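Local coordinates for protein dTDP-4-dehydrorhamnose reductase (Sulfolobus tokodaii, PDB 2GGS) that binds NADPH on a Rossmann-type fold and probably reduces dTDP-4-dehydrorhamnose in the making of dTDP-L-rhamnose, at residues 42-47 / 81-86; 147-152 / 203-208; 171-176 / 228-233. All blocks are in the same frame, centred on the assembly; numbering follows the deposited sequence.

Contact 1 of 3, residues 42-47 / 81-86; sequences DLTDFP and YKINAE. With NDP (NADPH dihydro-nicotinamide-adenine-dinucleotide phosphate), chain C.
L43 and I83 meet at the adenine end of the NADPH site of this Rossmann-type fold, where the turn leading into helix 46-56 lies against helix 77-97. The apolar contacts come first: L43 CB lies 3.6 Å from I83 CD1, and the same I83 CD1 reaches C6A of the adenine while I83 CG1 lies 3.6 Å from N7A. I83 therefore touches both the turn and the base. T44 adds its methyl, CG2, against the CB atoms of K82 and I83.

The polar contacts run to the cofactor, and no hydrogen bond joins the two segments directly. L43 N donates to N1A of the adenine (2.9 Å, 169° at the hydrogen). The adenine amino group N6A donates in turn to D42 OD1 (3.0 Å, 171°), and this pair of bonds reads the Watson-Crick edge of the base. CG of D42 stands anti to the backbone N (chi1 -174°), and OD1 on it meets two further donors, T44 N, which closes an Asx turn, and T44 OG1; both approach from the same face of the carboxylate, above its plane.

The aromatic contact lies farther from the base. F46 stacks with H90 of helix 77-97, holds K82 O at its ring edge, and lies across the E86 side chain at about a right angle, F46 CE2 being 3.6 Å from E86 CD.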
loop_
_atom_site.group_PDB
_atom_site.type_symbol
_atom_site.label_atom_id
_atom_site.label_comp_id
_atom_site.label_asym_id
_atom_site.label_seq_id
_atom_site.Cartn_x
_atom_site.Cartn_y
_atom_site.Cartn_z
ATOM N N ASP A 42 -0.048 7.134 -17.668
ATOM C CA ASP A 42 -0.459 5.754 -17.521
ATOM C C ASP A 42 0.781 4.899 -17.509
ATOM O O ASP A 42 1.484 4.777 -18.526
ATOM C CB ASP A 42 -1.360 5.334 -18.700
ATOM C CG ASP A 42 -1.942 3.939 -18.533
ATOM O OD1 ASP A 42 -1.361 3.088 -17.794
ATOM O OD2 ASP A 42 -3.006 3.664 -19.159
ATOM N N LEU A 43 1.055 4.276 -16.360
ATOM C CA LEU A 43 2.246 3.433 -16.194
ATOM C C LEU A 43 2.269 2.167 -17.080
ATOM O O LEU A 43 3.324 1.535 -17.217
ATOM C CB LEU A 43 2.407 3.028 -14.729
ATOM C CG LEU A 43 3.371 3.885 -13.909
ATOM C CD1 LEU A 43 3.102 5.388 -14.030
ATOM C CD2 LEU A 43 3.393 3.434 -12.448
ATOM N N THR A 44 1.130 1.820 -17.677
ATOM C CA THR A 44 1.071 0.656 -18.594
ATOM C C THR A 44 1.452 1.033 -20.043
ATOM O O THR A 44 1.522 0.163 -20.912
ATOM C CB THR A 44 -0.285 -0.079 -18.568
ATOM O OG1 THR A 44 -1.315 0.756 -19.112
ATOM C CG2 THR A 44 -0.658 -0.534 -17.111
ATOM N N ASP A 45 1.688 2.304 -20.289
ATOM C CA ASP A 45 2.267 2.760 -21.569
ATOM C C ASP A 45 3.790 2.785 -21.368
ATOM O O ASP A 45 4.387 3.833 -21.073
ATOM C CB ASP A 45 1.675 4.125 -21.976
ATOM C CG ASP A 45 2.207 4.631 -23.336
ATOM O OD1 ASP A 45 3.195 4.086 -23.869
ATOM O OD2 ASP A 45 1.641 5.611 -23.841
ATOM N N PHE A 46 4.418 1.617 -21.512
ATOM C CA PHE A 46 5.808 1.460 -21.082
ATOM C C PHE A 46 6.824 2.426 -21.721
ATOM O O PHE A 46 7.645 2.986 -21.008
ATOM C CB PHE A 46 6.296 -0.008 -21.093
ATOM C CG PHE A 46 5.367 -0.981 -20.367
ATOM C CD1 PHE A 46 4.784 -0.652 -19.127
ATOM C CD2 PHE A 46 5.106 -2.244 -20.906
ATOM C CE1 PHE A 46 3.922 -1.559 -18.474
ATOM C CE2 PHE A 46 4.269 -3.169 -20.256
ATOM C CZ PHE A 46 3.669 -2.810 -19.028
ATOM N N PRO A 47 6.751 2.675 -23.051
ATOM C CA PRO A 47 7.743 3.617 -23.571
ATOM C C PRO A 47 7.577 5.024 -23.015
ATOM O O PRO A 47 8.602 5.685 -22.741
ATOM C CB PRO A 47 7.496 3.584 -25.105
ATOM C CG PRO A 47 6.776 2.279 -25.328
ATOM C CD PRO A 47 5.879 2.156 -24.127
ATOM N N TYR A 81 -1.817 -7.703 -13.817
ATOM C CA TYR A 81 -0.421 -7.961 -14.165
ATOM C C TYR A 81 0.337 -6.759 -14.745
ATOM O O TYR A 81 1.465 -6.457 -14.380
ATOM C CB TYR A 81 -0.313 -9.200 -15.098
ATOM C CG TYR A 81 1.135 -9.564 -15.371
ATOM C CD1 TYR A 81 1.850 -10.366 -14.468
ATOM C CD2 TYR A 81 1.799 -9.102 -16.519
ATOM C CE1 TYR A 81 3.187 -10.711 -14.705
ATOM C CE2 TYR A 81 3.134 -9.445 -16.761
ATOM C CZ TYR A 81 3.808 -10.241 -15.833
ATOM O OH TYR A 81 5.097 -10.573 -16.060
ATOM N N LYS A 82 -0.265 -6.066 -15.690
ATOM C CA LYS A 82 0.420 -5.006 -16.351
ATOM C C LYS A 82 0.802 -3.871 -15.443
ATOM O O LYS A 82 1.876 -3.303 -15.621
ATOM C CB LYS A 82 -0.465 -4.428 -17.445
ATOM C CG LYS A 82 -0.461 -5.313 -18.665
ATOM C CD LYS A 82 -0.497 -4.445 -19.923
ATOM C CE LYS A 82 -1.914 -4.300 -20.471
ATOM N NZ LYS A 82 -2.302 -5.504 -21.283
ATOM N N ILE A 83 -0.073 -3.532 -14.502
ATOM C CA ILE A 83 0.216 -2.383 -13.625
ATOM C C ILE A 83 0.946 -2.860 -12.362
ATOM O O ILE A 83 1.893 -2.202 -11.951
ATOM C CB ILE A 83 -1.044 -1.527 -13.290
ATOM C CG1 ILE A 83 -0.716 -0.256 -12.475
ATOM C CG2 ILE A 83 -2.128 -2.367 -12.564
ATOM C CD1 ILE A 83 0.397 0.624 -13.007
ATOM N N ASN A 84 0.497 -3.981 -11.786
ATOM C CA ASN A 84 1.062 -4.410 -10.491
ATOM C C ASN A 84 2.396 -5.094 -10.620
ATOM O O ASN A 84 3.199 -5.107 -9.654
ATOM C CB ASN A 84 0.089 -5.348 -9.795
ATOM C CG ASN A 84 -1.109 -4.636 -9.240
ATOM O OD1 ASN A 84 -1.184 -3.399 -9.207
ATOM N ND2 ASN A 84 -2.047 -5.434 -8.739
ATOM N N ALA A 85 2.661 -5.649 -11.804
ATOM C CA ALA A 85 3.910 -6.364 -12.023
ATOM C C ALA A 85 4.732 -5.751 -13.164
ATOM O O ALA A 85 5.828 -5.221 -12.956
ATOM C CB ALA A 85 3.657 -7.863 -12.254
ATOM N N GLU A 86 4.194 -5.765 -14.389
ATOM C CA GLU A 86 5.068 -5.459 -15.526
ATOM C C GLU A 86 5.584 -4.006 -15.515
ATOM O O GLU A 86 6.707 -3.782 -15.896
ATOM C CB GLU A 86 4.340 -5.757 -16.856
ATOM C CG GLU A 86 5.325 -5.943 -18.017
ATOM C CD GLU A 86 4.670 -6.563 -19.238
ATOM O OE1 GLU A 86 3.423 -6.663 -19.262
ATOM O OE2 GLU A 86 5.429 -6.931 -20.158
HETATM P PA NDP C . -4.904 3.572 -4.092
HETATM O O1A NDP C . -5.874 2.629 -4.671
HETATM O O2A NDP C . -5.516 4.622 -3.242
HETATM O O5B NDP C . -4.036 4.283 -5.204
HETATM C C5B NDP C . -3.657 3.589 -6.379
HETATM C C4B NDP C . -2.814 4.561 -7.163
HETATM O O4B NDP C . -2.286 3.855 -8.289
HETATM C C3B NDP C . -3.585 5.781 -7.641
HETATM O O3B NDP C . -2.768 6.911 -7.491
HETATM C C2B NDP C . -3.775 5.457 -9.129
HETATM O O2B NDP C . -3.843 6.657 -9.839
HETATM C C1B NDP C . -2.476 4.713 -9.404
HETATM N N9A NDP C . -2.575 3.906 -10.624
HETATM C C8A NDP C . -3.317 2.779 -10.809
HETATM N N7A NDP C . -3.144 2.360 -12.095
HETATM C C5A NDP C . -2.306 3.220 -12.698
HETATM C C6A NDP C . -1.796 3.290 -14.000
HETATM N N6A NDP C . -2.228 2.420 -14.954
HETATM N N1A NDP C . -0.969 4.343 -14.285
HETATM C C2A NDP C . -0.603 5.312 -13.359
HETATM N N3A NDP C . -1.122 5.243 -12.089
HETATM C C4A NDP C . -1.954 4.220 -11.787
HETATM O O3 NDP C . -3.843 2.599 -3.344
HETATM P PN NDP C . -3.116 2.861 -1.918
HETATM O O1N NDP C . -2.607 4.204 -1.754
HETATM O O2N NDP C . -4.082 2.281 -0.957
HETATM O O5D NDP C . -1.925 1.801 -2.046
HETATM C C5D NDP C . -0.583 2.245 -2.221
HETATM C C4D NDP C . 0.374 1.073 -2.393
HETATM O O4D NDP C . 0.303 0.272 -1.236
HETATM C C3D NDP C . 0.053 0.156 -3.571
HETATM O O3D NDP C . 1.305 -0.304 -4.002
HETATM C C2D NDP C . -0.729 -0.976 -2.950
HETATM O O2D NDP C . -0.628 -2.145 -3.744
HETATM C C1D NDP C . 0.015 -1.082 -1.596
HETATM N N1N NDP C . -0.836 -1.717 -0.583
HETATM C C2N NDP C . -2.112 -1.243 -0.433
HETATM C C3N NDP C . -2.919 -1.649 0.621
HETATM C C7N NDP C . -4.300 -1.091 0.731
HETATM O O7N NDP C . -5.195 -1.672 1.651
HETATM N N7N NDP C . -4.668 -0.072 -0.043
HETATM C C4N NDP C . -2.411 -2.653 1.639
HETATM C C5N NDP C . -1.009 -3.147 1.374
HETATM C C6N NDP C . -0.290 -2.642 0.283
HETATM P P2B NDP C . -5.280 7.270 -10.398
HETATM O O1X NDP C . -4.926 8.680 -10.650
HETATM O O2X NDP C . -6.328 7.079 -9.353
HETATM O O3X NDP C . -5.714 6.514 -11.680
#

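Contact 2 of 3, residues 147-152 / 203-208; sequences LIIRTS and GIIHVA. With NDP (NADPH dihydro-nicotinamide-adenine-dinucleotide phosphate), chain C.
R150 and H206 are paired on adjacent strands and project from the same side of the sheet, their guanidinium and imidazole planes turned 61° apart. R150 NH1 donates to H206 NE2 (3.0 Å), and each partner lies close to the plane of the other group. The arginine chain, extended from CG to NE, crosses the histidine side chain obliquely, with R150 CB 3.5 Å from H206 CD2. Over one guanidinium face sits I204 CG2, displaced toward the rim and 3.8 Å from R150 NH1. R150 NE forms a salt bridge with E138, while NH1 also donates to E120 O. An alanine in place of R150 would probably leave H206 NE2 without this donor and E138 without its cationic mate.

These are the last two strands of the parallel Rossmann sheet, 147-151 lying between 101-107 and the edge strand 203-206. Their short axes run 4.7 Å apart, and four backbone bonds hold the register: I148 N to G203 O, I205 N to I148 O, R150 N to I205 O and V207 N to R150 O.

On the face away from R150, I149 and I205 lie side by side and point the same way, I149 CG1 being 3.8 Å from I205 CG2. L147 CD1 meets that same I205 methyl obliquely, and helices 186-199 and 253-258 pack on this face. Nearer the cofactor, OG1 of T151 stands anti to the backbone N (chi1 -167°) and makes a 2.7 Å hydrogen bond with V207 O, in the plane of that carbonyl. T151 CG2 meets the nicotinamide at C6N, 3.6 Å away.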
loop_
_atom_site.group_PDB
_atom_site.type_symbol
_atom_site.label_atom_id
_atom_site.label_comp_id
_atom_site.label_asym_id
_atom_site.label_seq_id
_atom_site.Cartn_x
_atom_site.Cartn_y
_atom_site.Cartn_z
ATOM N N LEU A 147 14.687 -0.716 -2.515
ATOM C CA LEU A 147 14.011 -1.048 -1.247
ATOM C C LEU A 147 12.558 -1.433 -1.568
ATOM O O LEU A 147 11.871 -0.678 -2.261
ATOM C CB LEU A 147 13.979 0.184 -0.335
ATOM C CG LEU A 147 13.345 -0.036 1.033
ATOM C CD1 LEU A 147 14.129 -1.122 1.816
ATOM C CD2 LEU A 147 13.268 1.296 1.776
ATOM N N ILE A 148 12.121 -2.582 -1.044
ATOM C CA ILE A 148 10.719 -3.032 -1.127
ATOM C C ILE A 148 10.168 -2.827 0.284
ATOM O O ILE A 148 10.725 -3.345 1.269
ATOM C CB ILE A 148 10.571 -4.515 -1.534
ATOM C CG1 ILE A 148 10.935 -4.709 -3.019
ATOM C CG2 ILE A 148 9.145 -5.028 -1.245
ATOM C CD1 ILE A 148 11.310 -6.139 -3.362
ATOM N N ILE A 149 9.078 -2.070 0.370
ATOM C CA ILE A 149 8.394 -1.861 1.649
ATOM C C ILE A 149 7.075 -2.611 1.606
ATOM O O ILE A 149 6.204 -2.245 0.823
ATOM C CB ILE A 149 8.132 -0.361 1.913
ATOM C CG1 ILE A 149 9.421 0.484 1.925
ATOM C CG2 ILE A 149 7.371 -0.209 3.233
ATOM C CD1 ILE A 149 9.158 1.962 2.195
ATOM N N ARG A 150 6.921 -3.661 2.429
ATOM C CA ARG A 150 5.624 -4.356 2.460
ATOM C C ARG A 150 4.776 -3.709 3.554
ATOM O O ARG A 150 5.250 -3.446 4.651
ATOM C CB ARG A 150 5.763 -5.830 2.768
ATOM C CG ARG A 150 6.637 -6.603 1.780
ATOM C CD ARG A 150 6.298 -8.108 1.836
ATOM N NE ARG A 150 7.111 -8.923 0.932
ATOM C CZ ARG A 150 8.100 -9.727 1.337
ATOM N NH1 ARG A 150 8.425 -9.817 2.639
ATOM N NH2 ARG A 150 8.774 -10.437 0.444
ATOM N N THR A 151 3.510 -3.494 3.248
ATOM C CA THR A 151 2.595 -2.859 4.219
ATOM C C THR A 151 1.234 -3.562 4.164
ATOM O O THR A 151 1.020 -4.477 3.341
ATOM C CB THR A 151 2.540 -1.342 4.015
ATOM O OG1 THR A 151 1.902 -0.688 5.123
ATOM C CG2 THR A 151 1.819 -0.993 2.742
ATOM N N SER A 152 0.326 -3.133 5.029
ATOM C CA SER A 152 -0.934 -3.847 5.237
ATOM C C SER A 152 -2.055 -2.837 5.458
ATOM O O SER A 152 -1.899 -1.919 6.247
ATOM C CB SER A 152 -0.800 -4.758 6.462
ATOM O OG SER A 152 -2.027 -5.348 6.817
ATOM N N GLY A 203 16.962 -3.481 0.288
ATOM C CA GLY A 203 16.476 -4.810 0.673
ATOM C C GLY A 203 14.958 -4.863 0.777
ATOM O O GLY A 203 14.261 -4.281 -0.058
ATOM N N ILE A 204 14.449 -5.569 1.782
ATOM C CA ILE A 204 13.004 -5.608 2.037
ATOM C C ILE A 204 12.767 -5.122 3.470
ATOM O O ILE A 204 13.595 -5.367 4.344
ATOM C CB ILE A 204 12.438 -7.029 1.874
ATOM C CG1 ILE A 204 12.814 -7.586 0.499
ATOM C CG2 ILE A 204 10.909 -7.033 2.067
ATOM C CD1 ILE A 204 12.440 -9.016 0.292
ATOM N N ILE A 205 11.688 -4.382 3.700
ATOM C CA ILE A 205 11.362 -3.913 5.064
ATOM C C ILE A 205 9.852 -3.916 5.224
ATOM O O ILE A 205 9.146 -3.536 4.294
ATOM C CB ILE A 205 12.001 -2.536 5.426
ATOM C CG1 ILE A 205 11.839 -2.165 6.919
ATOM C CG2 ILE A 205 11.403 -1.396 4.571
ATOM C CD1 ILE A 205 12.639 -0.898 7.300
ATOM N N HIS A 206 9.379 -4.403 6.366
ATOM C CA HIS A 206 7.942 -4.368 6.690
ATOM C C HIS A 206 7.618 -3.137 7.485
ATOM O O HIS A 206 8.231 -2.889 8.541
ATOM C CB HIS A 206 7.510 -5.602 7.485
ATOM C CG HIS A 206 7.496 -6.854 6.673
ATOM N ND1 HIS A 206 7.184 -8.083 7.200
ATOM C CD2 HIS A 206 7.771 -7.062 5.356
ATOM C CE1 HIS A 206 7.253 -8.998 6.241
ATOM N NE2 HIS A 206 7.565 -8.394 5.106
ATOM N N VAL A 207 6.649 -2.357 7.021
ATOM C CA VAL A 207 6.193 -1.182 7.771
ATOM C C VAL A 207 4.647 -1.232 7.805
ATOM O O VAL A 207 3.992 -0.853 6.840
ATOM C CB VAL A 207 6.686 0.170 7.162
ATOM C CG1 VAL A 207 6.255 1.330 8.024
ATOM C CG2 VAL A 207 8.210 0.204 6.969
ATOM N N ALA A 208 4.069 -1.713 8.912
ATOM C CA ALA A 208 2.614 -1.791 9.057
ATOM C C ALA A 208 2.188 -1.655 10.523
ATOM O O ALA A 208 3.035 -1.388 11.388
ATOM C CB ALA A 208 2.079 -3.088 8.461
HETATM P PA NDP C . -4.904 3.572 -4.092
HETATM O O1A NDP C . -5.874 2.629 -4.671
HETATM O O2A NDP C . -5.516 4.622 -3.242
HETATM O O5B NDP C . -4.036 4.283 -5.204
HETATM C C5B NDP C . -3.657 3.589 -6.379
HETATM C C4B NDP C . -2.814 4.561 -7.163
HETATM O O4B NDP C . -2.286 3.855 -8.289
HETATM C C3B NDP C . -3.585 5.781 -7.641
HETATM O O3B NDP C . -2.768 6.911 -7.491
HETATM C C2B NDP C . -3.775 5.457 -9.129
HETATM O O2B NDP C . -3.843 6.657 -9.839
HETATM C C1B NDP C . -2.476 4.713 -9.404
HETATM N N9A NDP C . -2.575 3.906 -10.624
HETATM C C8A NDP C . -3.317 2.779 -10.809
HETATM N N7A NDP C . -3.144 2.360 -12.095
HETATM C C5A NDP C . -2.306 3.220 -12.698
HETATM C C6A NDP C . -1.796 3.290 -14.000
HETATM N N6A NDP C . -2.228 2.420 -14.954
HETATM N N1A NDP C . -0.969 4.343 -14.285
HETATM C C2A NDP C . -0.603 5.312 -13.359
HETATM N N3A NDP C . -1.122 5.243 -12.089
HETATM C C4A NDP C . -1.954 4.220 -11.787
HETATM O O3 NDP C . -3.843 2.599 -3.344
HETATM P PN NDP C . -3.116 2.861 -1.918
HETATM O O1N NDP C . -2.607 4.204 -1.754
HETATM O O2N NDP C . -4.082 2.281 -0.957
HETATM O O5D NDP C . -1.925 1.801 -2.046
HETATM C C5D NDP C . -0.583 2.245 -2.221
HETATM C C4D NDP C . 0.374 1.073 -2.393
HETATM O O4D NDP C . 0.303 0.272 -1.236
HETATM C C3D NDP C . 0.053 0.156 -3.571
HETATM O O3D NDP C . 1.305 -0.304 -4.002
HETATM C C2D NDP C . -0.729 -0.976 -2.950
HETATM O O2D NDP C . -0.628 -2.145 -3.744
HETATM C C1D NDP C . 0.015 -1.082 -1.596
HETATM N N1N NDP C . -0.836 -1.717 -0.583
HETATM C C2N NDP C . -2.112 -1.243 -0.433
HETATM C C3N NDP C . -2.919 -1.649 0.621
HETATM C C7N NDP C . -4.300 -1.091 0.731
HETATM O O7N NDP C . -5.195 -1.672 1.651
HETATM N N7N NDP C . -4.668 -0.072 -0.043
HETATM C C4N NDP C . -2.411 -2.653 1.639
HETATM C C5N NDP C . -1.009 -3.147 1.374
HETATM C C6N NDP C . -0.290 -2.642 0.283
HETATM P P2B NDP C . -5.280 7.270 -10.398
HETATM O O1X NDP C . -4.926 8.680 -10.650
HETATM O O2X NDP C . -6.328 7.079 -9.353
HETATM O O3X NDP C . -5.714 6.514 -11.680
#

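Contact 3 of 3, residues 171-176 / 228-233; sequences GKTVFA and PGEVKE
V174 and A176 pair in parallel with V231 and E233, the two short strand axes approaching to 4.5 Å at an angle of 28°. Three backbone bonds fix this register: V174 N donates to E230 O (2.8 Å), K232 N to V174 O (2.8 Å), and A176 N to K232 O (2.7 Å). The first two donors lie nearly in line with the accepting carbonyls, whereas A176 N is tilted 28° from the plane of its acceptor.

On one face, V231 CG1 lies 4.1 Å from A176 CB and somewhat farther from V174 CG1, a loose apolar contact. Helix 160-169 covers V174, and helix 214-224 covers V231. The two strands make up a parallel sheet of their own, separate from the seven-stranded Rossmann sheet and away from the cofactor site, with a helix leading into each strand; it probably belongs to the substrate-binding part, as in extended short-chain dehydrogenase relatives.

Across the other face, F175 and K232 lie side by side and point the same way, F175 CD1 approaching K232 CB. T173 CG2 is anti to the backbone N, beside the carbonyl carbon (chi1 -61° for OG1), and sits over one face of the F175 ring, 3.6 Å above its plane and toward the rim. The same methyl touches K232 CG.

Where the strands begin, one water ties the segments together: it donates to G171 O, accepts from E230 N, and is hydrogen-bonded to T173 OG1. G171, at positive phi, is the C-prime residue of a Schellman motif ending helix 160-169. Across from it, at a positive phi of its own, a CB modelled on G229 would fall 2.6 Å from K172 O.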
loop_
_atom_site.group_PDB
_atom_site.type_symbol
_atom_site.label_atom_id
_atom_site.label_comp_id
_atom_site.label_asym_id
_atom_site.label_seq_id
_atom_site.Cartn_x
_atom_site.Cartn_y
_atom_site.Cartn_z
ATOM N N GLY A 171 -26.701 3.060 9.666
ATOM C CA GLY A 171 -27.486 2.028 10.346
ATOM C C GLY A 171 -27.380 0.637 9.745
ATOM O O GLY A 171 -28.061 -0.295 10.190
ATOM N N LYS A 172 -26.518 0.481 8.746
ATOM C CA LYS A 172 -26.378 -0.799 8.057
ATOM C C LYS A 172 -25.443 -1.786 8.781
ATOM O O LYS A 172 -24.686 -1.412 9.689
ATOM C CB LYS A 172 -25.966 -0.575 6.588
ATOM C CG LYS A 172 -27.052 0.081 5.722
ATOM C CD LYS A 172 -28.198 -0.884 5.424
ATOM C CE LYS A 172 -29.374 -0.182 4.743
ATOM N NZ LYS A 172 -30.648 -0.939 4.956
ATOM N N THR A 173 -25.538 -3.052 8.399
ATOM C CA THR A 173 -24.706 -4.101 8.963
ATOM C C THR A 173 -23.361 -4.182 8.243
ATOM O O THR A 173 -23.299 -4.185 6.986
ATOM C CB THR A 173 -25.424 -5.450 8.944
ATOM O OG1 THR A 173 -26.616 -5.343 9.733
ATOM C CG2 THR A 173 -24.528 -6.582 9.497
ATOM N N VAL A 174 -22.297 -4.185 9.049
ATOM C CA VAL A 174 -20.946 -4.458 8.585
ATOM C C VAL A 174 -20.657 -5.938 8.728
ATOM O O VAL A 174 -20.816 -6.516 9.807
ATOM C CB VAL A 174 -19.877 -3.663 9.413
ATOM C CG1 VAL A 174 -18.486 -4.230 9.162
ATOM C CG2 VAL A 174 -19.893 -2.212 9.045
ATOM N N PHE A 175 -20.251 -6.567 7.629
ATOM C CA PHE A 175 -19.797 -7.948 7.660
ATOM C C PHE A 175 -18.274 -8.019 7.742
ATOM O O PHE A 175 -17.569 -7.680 6.797
ATOM C CB PHE A 175 -20.369 -8.700 6.450
ATOM C CG PHE A 175 -21.865 -8.753 6.466
ATOM C CD1 PHE A 175 -22.518 -9.702 7.251
ATOM C CD2 PHE A 175 -22.613 -7.805 5.794
ATOM C CE1 PHE A 175 -23.901 -9.735 7.308
ATOM C CE2 PHE A 175 -24.004 -7.825 5.847
ATOM C CZ PHE A 175 -24.646 -8.788 6.614
ATOM N N ALA A 176 -17.768 -8.404 8.904
ATOM C CA ALA A 176 -16.341 -8.338 9.148
ATOM C C ALA A 176 -15.725 -9.697 8.964
ATOM O O ALA A 176 -16.035 -10.655 9.668
ATOM C CB ALA A 176 -16.020 -7.757 10.562
ATOM N N PRO A 228 -24.555 3.569 15.115
ATOM C CA PRO A 228 -25.575 2.529 15.200
ATOM C C PRO A 228 -25.144 1.398 14.288
ATOM O O PRO A 228 -23.953 1.288 13.979
ATOM C CB PRO A 228 -26.843 3.225 14.668
ATOM C CG PRO A 228 -26.331 4.309 13.717
ATOM C CD PRO A 228 -24.922 4.672 14.203
ATOM N N GLY A 229 -26.062 0.547 13.868
ATOM C CA GLY A 229 -25.701 -0.458 12.874
ATOM C C GLY A 229 -24.841 -1.535 13.478
ATOM O O GLY A 229 -23.982 -1.269 14.316
ATOM N N GLU A 230 -25.037 -2.755 13.026
ATOM C CA GLU A 230 -24.451 -3.911 13.666
ATOM C C GLU A 230 -23.169 -4.361 12.993
ATOM O O GLU A 230 -22.989 -4.197 11.782
ATOM C CB GLU A 230 -25.460 -5.053 13.646
ATOM C CG GLU A 230 -24.944 -6.367 14.219
ATOM C CD GLU A 230 -25.954 -7.506 14.140
ATOM O OE1 GLU A 230 -26.962 -7.366 13.400
ATOM O OE2 GLU A 230 -25.717 -8.543 14.819
ATOM N N VAL A 231 -22.283 -4.947 13.789
ATOM C CA VAL A 231 -21.142 -5.630 13.227
ATOM C C VAL A 231 -21.315 -7.122 13.386
ATOM O O VAL A 231 -21.412 -7.632 14.509
ATOM C CB VAL A 231 -19.787 -5.178 13.851
ATOM C CG1 VAL A 231 -18.623 -5.879 13.134
ATOM C CG2 VAL A 231 -19.655 -3.667 13.795
ATOM N N LYS A 232 -21.328 -7.814 12.247
ATOM C CA LYS A 232 -21.342 -9.266 12.204
ATOM C C LYS A 232 -20.073 -9.798 11.579
ATOM O O LYS A 232 -19.746 -9.476 10.430
ATOM C CB LYS A 232 -22.562 -9.782 11.426
ATOM C CG LYS A 232 -23.873 -9.551 12.117
ATOM C CD LYS A 232 -24.934 -10.510 11.596
ATOM C CE LYS A 232 -26.334 -10.102 12.057
ATOM N NZ LYS A 232 -27.422 -10.532 11.112
ATOM N N GLU A 233 -19.364 -10.607 12.347
ATOM C CA GLU A 233 -18.209 -11.331 11.854
ATOM C C GLU A 233 -18.661 -12.519 11.005
ATOM O O GLU A 233 -19.561 -13.275 11.394
ATOM C CB GLU A 233 -17.370 -11.815 13.025
ATOM C CG GLU A 233 -15.980 -12.308 12.676
ATOM C CD GLU A 233 -15.147 -12.585 13.921
ATOM O OE1 GLU A 233 -15.723 -13.035 14.939
ATOM O OE2 GLU A 233 -13.926 -12.328 13.926
HETATM O O HOH W 1 -27.461 -2.954 11.163
#

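Contacts 1 and 2 both touch NADPH, but at its two ends: contact 1 holds the adenine, whereas contact 2 brings T151 and S152 to the nicotinamide. Their centres lie about 21 Å apart and their nearest atoms about 10 Å, so the cofactor spans the gap between them without direct contact of the segments. Contact 3 stands apart from the site, about 38 Å from contact 1 and about 32 Å from contact 2, centre to centre. Along the chain, contact 1 closes before the others open, while the segments of contacts 2 and 3 alternate: 171-176 falls between 147-152 and 203-208, and 228-233 follows both. The chain therefore passes back and forth between the Rossmann sheet and the small distal sheet.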